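Local coordinates for putative tryptophan halogenase (Xanthomonas campestris pv. campestris, PDB 6Y1W) that is a flavin-dependent halogenase of the tryptophan halogenase family, which uses reduced FAD to halogenate its substrate, at the interface of chains A and B. Coordinates in Å, arbitrary orientation; residue numbers count along the deposited sequence, not the author numbering. Chains: chain A/B, Putative tryptophan halogenase.

The interface of chains A and B. Residues chain A 425, 429, 431, 460; chain B 363-366, 373.
A:Arg431 reaches across to B:Asp373 and to the backbone of B:Thr364 and B:Phe365, forming a polar patch between two copies of a flavin-dependent halogenase of the tryptophan halogenase family. The patch recurs with the chains exchanged about a two-fold axis; whether this pairing is the biological dimer the structure alone does not show. It lies about 31 Å, measured from its centre, from the predicted active-site B:Lys89, so a structural role is more likely than a catalytic one. The arginine chain bends at chi3 (-127°), turning the guanidinium toward the B loop that follows helix 350-363. NH1 forms a salt bridge with OD2 of B:Asp373 at 2.9 Å, a fairly straight bond (162° at H). The carboxylate oxygen lies almost in the guanidinium plane, yet the donor arrives from above the carboxylate plane, and the two planes stand 65° apart; NH1 and, weakly, NE converge on the same carboxylate oxygen, rather than pairing one nitrogen with each oxygen. NH1 also donates to the carbonyl O of B:Phe365, 3.1 Å away, from above the carbonyl plane; NH2 approaches that oxygen weakly. Carbonyl carbon C of B:Thr364 sits 3.4 Å above one guanidinium face, offset toward its rim, while the methyl CG2 of that threonine packs against the arginine's CD at 3.6 Å. At the end of helix 417-429, the hydroxyl OG of A:Ser429 lies within bonding distance of OD1 of B:Asp373 (2.9 Å, on its syn lone pair) and of O of A:Leu425 (3.0 Å, in the carbonyl plane); its one proton must be shared or alternate between them. Methyl CD1 of A:Leu425 touches OD1 as well. The aspartate thus ties the start of B helix 371-397 to both serine and arginine, and the nearby guanidinium would probably favour its charged form. Beyond the arginine, A:His460 sets CE1 against CB of B:Phe365 at 3.9 Å.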
loop_
_atom_site.group_PDB
_atom_site.type_symbol
_atom_site.label_atom_id
_atom_site.label_comp_id
_atom_site.label_asym_id
_atom_site.label_seq_id
_atom_site.Cartn_x
_atom_site.Cartn_y
_atom_site.Cartn_z
ATOM N N LEU A 425 -1.807 -0.621 -19.814
ATOM C CA LEU A 425 -3.025 -0.919 -19.070
ATOM C C LEU A 425 -4.088 0.145 -19.304
ATOM O O LEU A 425 -5.272 -0.161 -19.493
ATOM C CB LEU A 425 -2.686 -1.025 -17.580
ATOM C CG LEU A 425 -3.715 -1.660 -16.674
ATOM C CD1 LEU A 425 -3.946 -3.130 -17.043
ATOM C CD2 LEU A 425 -3.202 -1.522 -15.246
ATOM N N SER A 429 -7.580 -0.735 -21.533
ATOM C CA SER A 429 -8.781 -0.966 -20.752
ATOM C C SER A 429 -9.171 0.176 -19.827
ATOM O O SER A 429 -10.108 0.014 -19.048
ATOM C CB SER A 429 -8.610 -2.239 -19.903
ATOM O OG SER A 429 -7.411 -2.168 -19.146
ATOM N N ARG A 431 -7.628 1.244 -17.231
ATOM C CA ARG A 431 -7.355 0.848 -15.853
ATOM C C ARG A 431 -6.071 1.457 -15.316
ATOM O O ARG A 431 -5.102 1.671 -16.057
ATOM C CB ARG A 431 -7.303 -0.679 -15.747
ATOM C CG ARG A 431 -8.673 -1.258 -16.136
ATOM C CD ARG A 431 -8.841 -2.723 -15.697
ATOM N NE ARG A 431 -9.235 -3.574 -16.822
ATOM C CZ ARG A 431 -10.485 -3.920 -17.133
ATOM N NH1 ARG A 431 -10.686 -4.702 -18.182
ATOM N NH2 ARG A 431 -11.529 -3.520 -16.392
ATOM N N HIS A 460 -14.483 -0.496 -18.387
ATOM C CA HIS A 460 -15.026 -1.592 -17.593
ATOM C C HIS A 460 -16.466 -1.862 -18.018
ATOM O O HIS A 460 -17.279 -0.931 -18.091
ATOM C CB HIS A 460 -14.958 -1.239 -16.104
ATOM C CG HIS A 460 -15.144 -2.405 -15.188
ATOM N ND1 HIS A 460 -16.294 -3.153 -15.169
ATOM C CD2 HIS A 460 -14.331 -2.935 -14.233
ATOM C CE1 HIS A 460 -16.198 -4.098 -14.247
ATOM N NE2 HIS A 460 -15.016 -3.986 -13.666
ATOM N N GLN B 363 -12.901 -6.533 -10.570
ATOM C CA GLN B 363 -12.303 -5.208 -10.702
ATOM C C GLN B 363 -11.514 -5.047 -11.989
ATOM O O GLN B 363 -11.125 -3.913 -12.309
ATOM C CB GLN B 363 -11.414 -4.918 -9.464
ATOM C CG GLN B 363 -12.265 -4.817 -8.194
ATOM C CD GLN B 363 -11.483 -4.382 -6.972
ATOM O OE1 GLN B 363 -10.386 -4.857 -6.745
ATOM N NE2 GLN B 363 -12.051 -3.470 -6.187
ATOM N N THR B 364 -11.208 -6.146 -12.702
ATOM C CA THR B 364 -10.488 -6.122 -13.972
ATOM C C THR B 364 -11.323 -6.777 -15.065
ATOM O O THR B 364 -10.772 -7.356 -16.005
ATOM C CB THR B 364 -9.120 -6.829 -13.906
ATOM O OG1 THR B 364 -8.540 -6.759 -12.589
ATOM C CG2 THR B 364 -8.167 -6.225 -14.952
ATOM N N PHE B 365 -12.635 -6.735 -14.933
ATOM C CA PHE B 365 -13.448 -7.602 -15.768
ATOM C C PHE B 365 -13.346 -7.207 -17.236
ATOM O O PHE B 365 -13.366 -6.024 -17.564
ATOM C CB PHE B 365 -14.925 -7.637 -15.337
ATOM C CG PHE B 365 -15.602 -8.904 -15.799
ATOM C CD1 PHE B 365 -15.409 -10.091 -15.109
ATOM C CD2 PHE B 365 -16.327 -8.928 -16.986
ATOM C CE1 PHE B 365 -15.958 -11.283 -15.594
ATOM C CE2 PHE B 365 -16.894 -10.131 -17.475
ATOM C CZ PHE B 365 -16.717 -11.288 -16.773
ATOM N N PRO B 366 -13.185 -8.173 -18.138
ATOM C CA PRO B 366 -12.909 -7.828 -19.536
ATOM C C PRO B 366 -14.185 -7.453 -20.274
ATOM O O PRO B 366 -15.186 -8.174 -20.213
ATOM C CB PRO B 366 -12.305 -9.111 -20.116
ATOM C CG PRO B 366 -12.907 -10.222 -19.232
ATOM C CD PRO B 366 -12.951 -9.605 -17.849
ATOM N N ASP B 373 -4.084 -6.840 -19.226
ATOM C CA ASP B 373 -4.935 -7.086 -18.062
ATOM C C ASP B 373 -4.549 -8.395 -17.398
ATOM O O ASP B 373 -4.463 -8.485 -16.162
ATOM C CB ASP B 373 -6.413 -7.161 -18.487
ATOM C CG ASP B 373 -7.007 -5.781 -18.839
ATOM O OD1 ASP B 373 -6.290 -4.782 -18.754
ATOM O OD2 ASP B 373 -8.190 -5.722 -19.221
#